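Local coordinates for uncharacterized ParM protein (Staphylococcus aureus, PDB 3JS6) that is an actin-like plasmid segregation protein, probably forming dynamic filaments that help partition plasmid DNA to daughter cells, at residues Q162-E173 against S325-L336. Numbering follows the deposited sequence.
Sequences QPMGTLLDLNME and SNVRGYEKLGEL
D169 and R328 make a side-on salt bridge: NE reaches OD1 at 2.8 Å, nearly in the guanidinium plane but above that of the carboxylate, while NH2 takes OD2 on its syn side, tilted from that plane. D169 CG, anti to the backbone N (chi1 175°), brings the carboxylate to R328. The planes lie 50° apart, and S325 OG donates to OD2 from the same face as NH2, so three bonds fix the carboxylate's rotation. One turn on, extended K332 donates from NZ to L168 O in the carbonyl plane, on a lone pair, to D169 O from above the D169 carbonyl plane at 2.8 Å, and to M172 O at 2.7 Å, gathering three carbonyls where helix 162-169 gives way to strand 172-173. A water joins NZ to D169 OD1, and E173 OE1 adds a weak salt bridge.

The helices cross at 81°, their axes 6.7 Å apart, because glycine meets glycine: G329 CA lies 3.2 Å from G165 O in a CA-H...O contact. Y330 brings ring atom CE2 obliquely to 3.6 Å from G165 CA. L168 CD1 packs on L333 CD1, and M172 CE meets L336 CD1 tip to tip, a tight 3.5 Å.

In this actin-like fold, helix 162-169 rests through T166 and L167 on strand 185-191, while V327 turns the other helix onto strand 4-11; the crossing bridges the two main sheets.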
loop_
_atom_site.group_PDB
_atom_site.type_symbol
_atom_site.label_atom_id
_atom_site.label_comp_id
_atom_site.label_asym_id
_atom_site.label_seq_id
_atom_site.Cartn_x
_atom_site.Cartn_y
_atom_site.Cartn_z
ATOM N N GLN A 162 -4.181 -7.472 -3.959
ATOM C CA GLN A 162 -4.185 -6.358 -3.005
ATOM C C GLN A 162 -5.417 -6.161 -2.133
ATOM O O GLN A 162 -5.290 -5.922 -0.923
ATOM C CB GLN A 162 -3.869 -5.050 -3.722
ATOM C CG GLN A 162 -2.779 -5.192 -4.734
ATOM C CD GLN A 162 -2.217 -3.860 -5.160
ATOM O OE1 GLN A 162 -2.964 -2.907 -5.433
ATOM N NE2 GLN A 162 -0.894 -3.781 -5.226
ATOM N N PRO A 163 -6.625 -6.234 -2.728
ATOM C CA PRO A 163 -7.830 -6.049 -1.912
ATOM C C PRO A 163 -7.926 -7.098 -0.812
ATOM O O PRO A 163 -8.611 -6.881 0.183
ATOM C CB PRO A 163 -8.981 -6.180 -2.925
ATOM C CG PRO A 163 -8.350 -5.766 -4.225
ATOM C CD PRO A 163 -6.970 -6.417 -4.150
HETATM N N MSE A 164 -7.252 -8.236 -0.997
HETATM C CA MSE A 164 -7.305 -9.306 0.010
HETATM C C MSE A 164 -6.612 -8.909 1.314
HETATM O O MSE A 164 -7.006 -9.351 2.397
HETATM C CB MSE A 164 -6.663 -10.593 -0.512
HETATM C CG MSE A 164 -7.600 -11.796 -0.556
HETATM SE SE MSE A 164 -8.677 -12.126 1.057
HETATM C CE MSE A 164 -9.720 -13.608 0.343
ATOM N N GLY A 165 -5.569 -8.091 1.209
ATOM C CA GLY A 165 -4.870 -7.664 2.401
ATOM C C GLY A 165 -5.828 -6.876 3.265
ATOM O O GLY A 165 -5.885 -7.044 4.475
ATOM N N THR A 166 -6.591 -6.010 2.618
ATOM C CA THR A 166 -7.572 -5.180 3.294
ATOM C C THR A 166 -8.645 -6.049 3.955
ATOM O O THR A 166 -8.949 -5.875 5.121
ATOM C CB THR A 166 -8.197 -4.193 2.279
ATOM O OG1 THR A 166 -7.169 -3.311 1.803
ATOM C CG2 THR A 166 -9.295 -3.362 2.920
ATOM N N LEU A 167 -9.227 -6.981 3.208
ATOM C CA LEU A 167 -10.239 -7.866 3.788
ATOM C C LEU A 167 -9.708 -8.624 5.017
ATOM O O LEU A 167 -10.404 -8.768 6.032
ATOM C CB LEU A 167 -10.713 -8.873 2.734
ATOM C CG LEU A 167 -11.742 -8.306 1.768
ATOM C CD1 LEU A 167 -11.995 -9.274 0.630
ATOM C CD2 LEU A 167 -13.015 -8.017 2.519
ATOM N N LEU A 168 -8.480 -9.121 4.904
ATOM C CA LEU A 168 -7.836 -9.886 5.969
ATOM C C LEU A 168 -7.535 -9.068 7.224
ATOM O O LEU A 168 -7.500 -9.610 8.334
ATOM C CB LEU A 168 -6.549 -10.519 5.440
ATOM C CG LEU A 168 -6.775 -11.636 4.413
ATOM C CD1 LEU A 168 -5.401 -12.124 3.895
ATOM C CD2 LEU A 168 -7.560 -12.783 5.039
ATOM N N ASP A 169 -7.299 -7.771 7.043
ATOM C CA ASP A 169 -7.033 -6.864 8.157
ATOM C C ASP A 169 -8.256 -6.923 9.069
ATOM O O ASP A 169 -8.126 -6.968 10.285
ATOM C CB ASP A 169 -6.840 -5.430 7.595
ATOM C CG ASP A 169 -6.678 -4.341 8.679
ATOM O OD1 ASP A 169 -6.034 -4.566 9.733
ATOM O OD2 ASP A 169 -7.174 -3.211 8.439
ATOM N N LEU A 170 -9.442 -6.955 8.467
ATOM C CA LEU A 170 -10.695 -6.944 9.217
ATOM C C LEU A 170 -11.450 -8.265 9.297
ATOM O O LEU A 170 -12.580 -8.299 9.769
ATOM C CB LEU A 170 -11.630 -5.896 8.621
ATOM C CG LEU A 170 -10.990 -4.500 8.538
ATOM C CD1 LEU A 170 -11.955 -3.528 7.903
ATOM C CD2 LEU A 170 -10.603 -4.034 9.934
ATOM N N ASN A 171 -10.866 -9.355 8.828
ATOM C CA ASN A 171 -11.622 -10.603 8.904
ATOM C C ASN A 171 -10.783 -11.794 9.318
ATOM O O ASN A 171 -11.118 -12.942 9.001
ATOM C CB ASN A 171 -12.308 -10.867 7.567
ATOM C CG ASN A 171 -13.483 -9.948 7.340
ATOM O OD1 ASN A 171 -14.582 -10.199 7.832
ATOM N ND2 ASN A 171 -13.251 -8.863 6.611
HETATM N N MSE A 172 -9.705 -11.505 10.043
HETATM C CA MSE A 172 -8.804 -12.554 10.496
HETATM C C MSE A 172 -8.085 -12.271 11.803
HETATM O O MSE A 172 -7.512 -11.189 12.010
HETATM C CB MSE A 172 -7.771 -12.843 9.398
HETATM C CG MSE A 172 -6.737 -13.867 9.755
HETATM SE SE MSE A 172 -5.562 -14.223 8.225
HETATM C CE MSE A 172 -4.563 -15.644 9.052
ATOM N N GLU A 173 -8.095 -13.265 12.692
ATOM C CA GLU A 173 -7.409 -13.126 13.966
ATOM C C GLU A 173 -6.881 -14.513 14.330
ATOM O O GLU A 173 -7.492 -15.537 13.986
ATOM C CB GLU A 173 -8.385 -12.627 15.032
ATOM C CG GLU A 173 -7.931 -11.382 15.790
ATOM C CD GLU A 173 -7.636 -10.181 14.881
ATOM O OE1 GLU A 173 -6.494 -10.083 14.370
ATOM O OE2 GLU A 173 -8.539 -9.335 14.670
ATOM N N SER A 325 -3.751 -0.805 6.144
ATOM C CA SER A 325 -4.657 -1.960 6.091
ATOM C C SER A 325 -4.113 -3.138 5.298
ATOM O O SER A 325 -4.163 -4.272 5.775
ATOM C CB SER A 325 -6.022 -1.574 5.500
ATOM O OG SER A 325 -6.908 -1.123 6.507
ATOM N N ASN A 326 -3.625 -2.882 4.084
ATOM C CA ASN A 326 -3.076 -3.962 3.256
ATOM C C ASN A 326 -1.926 -4.659 3.987
ATOM O O ASN A 326 -1.910 -5.885 4.113
ATOM C CB ASN A 326 -2.552 -3.420 1.916
ATOM C CG ASN A 326 -3.667 -3.218 0.870
ATOM O OD1 ASN A 326 -3.498 -2.478 -0.101
ATOM N ND2 ASN A 326 -4.784 -3.883 1.063
ATOM N N VAL A 327 -0.966 -3.871 4.476
ATOM C CA VAL A 327 0.174 -4.445 5.171
ATOM C C VAL A 327 -0.220 -5.254 6.411
ATOM O O VAL A 327 0.364 -6.303 6.665
ATOM C CB VAL A 327 1.180 -3.332 5.530
ATOM C CG1 VAL A 327 2.107 -3.787 6.618
ATOM C CG2 VAL A 327 1.987 -2.977 4.291
ATOM N N ARG A 328 -1.186 -4.771 7.193
ATOM C CA ARG A 328 -1.612 -5.512 8.376
ATOM C C ARG A 328 -2.233 -6.818 7.920
ATOM O O ARG A 328 -2.125 -7.818 8.613
ATOM C CB ARG A 328 -2.643 -4.733 9.225
ATOM C CG ARG A 328 -2.084 -3.456 9.935
ATOM C CD ARG A 328 -3.091 -2.858 10.930
ATOM N NE ARG A 328 -4.326 -2.399 10.303
ATOM C CZ ARG A 328 -4.585 -1.175 9.852
ATOM N NH1 ARG A 328 -3.699 -0.197 9.944
ATOM N NH2 ARG A 328 -5.750 -0.941 9.279
ATOM N N GLY A 329 -2.888 -6.816 6.758
ATOM C CA GLY A 329 -3.489 -8.048 6.270
ATOM C C GLY A 329 -2.424 -9.016 5.781
ATOM O O GLY A 329 -2.480 -10.216 6.080
ATOM N N TYR A 330 -1.457 -8.512 5.020
ATOM C CA TYR A 330 -0.378 -9.358 4.499
ATOM C C TYR A 330 0.428 -9.929 5.666
ATOM O O TYR A 330 0.873 -11.077 5.617
ATOM C CB TYR A 330 0.597 -8.566 3.607
ATOM C CG TYR A 330 -0.018 -7.862 2.412
ATOM C CD1 TYR A 330 0.618 -6.751 1.849
ATOM C CD2 TYR A 330 -1.210 -8.313 1.834
ATOM C CE1 TYR A 330 0.099 -6.092 0.733
ATOM C CE2 TYR A 330 -1.748 -7.661 0.710
ATOM C CZ TYR A 330 -1.083 -6.554 0.169
ATOM O OH TYR A 330 -1.579 -5.903 -0.943
ATOM N N GLU A 331 0.617 -9.131 6.715
ATOM C CA GLU A 331 1.396 -9.596 7.872
ATOM C C GLU A 331 0.801 -10.863 8.492
ATOM O O GLU A 331 1.538 -11.772 8.882
ATOM C CB GLU A 331 1.492 -8.501 8.918
ATOM C CG GLU A 331 2.232 -8.909 10.170
ATOM C CD GLU A 331 2.431 -7.737 11.117
ATOM O OE1 GLU A 331 1.423 -7.099 11.492
ATOM O OE2 GLU A 331 3.595 -7.457 11.486
ATOM N N LYS A 332 -0.523 -10.934 8.571
ATOM C CA LYS A 332 -1.173 -12.127 9.121
ATOM C C LYS A 332 -0.840 -13.380 8.288
ATOM O O LYS A 332 -0.579 -14.448 8.840
ATOM C CB LYS A 332 -2.684 -11.902 9.218
ATOM C CG LYS A 332 -3.035 -10.818 10.241
ATOM C CD LYS A 332 -4.491 -10.385 10.131
ATOM C CE LYS A 332 -4.806 -9.278 11.121
ATOM N NZ LYS A 332 -6.264 -8.933 11.077
ATOM N N LEU A 333 -0.841 -13.250 6.970
ATOM C CA LEU A 333 -0.508 -14.373 6.095
ATOM C C LEU A 333 0.979 -14.698 6.262
ATOM O O LEU A 333 1.397 -15.858 6.157
ATOM C CB LEU A 333 -0.792 -14.014 4.621
ATOM C CG LEU A 333 -2.265 -13.805 4.225
ATOM C CD1 LEU A 333 -2.357 -13.432 2.752
ATOM C CD2 LEU A 333 -3.055 -15.104 4.483
ATOM N N GLY A 334 1.777 -13.661 6.509
ATOM C CA GLY A 334 3.204 -13.854 6.704
ATOM C C GLY A 334 3.468 -14.675 7.965
ATOM O O GLY A 334 4.394 -15.491 7.984
ATOM N N GLU A 335 2.665 -14.456 9.011
ATOM C CA GLU A 335 2.815 -15.186 10.275
ATOM C C GLU A 335 2.571 -16.666 10.041
ATOM O O GLU A 335 3.275 -17.525 10.595
ATOM C CB GLU A 335 1.814 -14.686 11.317
ATOM C CG GLU A 335 2.071 -13.267 11.838
ATOM C CD GLU A 335 3.317 -13.165 12.707
ATOM O OE1 GLU A 335 3.625 -12.043 13.169
ATOM O OE2 GLU A 335 3.987 -14.199 12.935
ATOM N N LEU A 336 1.556 -16.954 9.226
ATOM C CA LEU A 336 1.221 -18.331 8.897
ATOM C C LEU A 336 2.337 -18.923 8.063
ATOM O O LEU A 336 2.690 -20.093 8.227
ATOM C CB LEU A 336 -0.091 -18.396 8.125
ATOM C CG LEU A 336 -1.334 -18.044 8.951
ATOM C CD1 LEU A 336 -2.555 -18.282 8.097
ATOM C CD2 LEU A 336 -1.403 -18.901 10.208
HETATM O O HOH W 1 -5.651 -6.301 11.553
#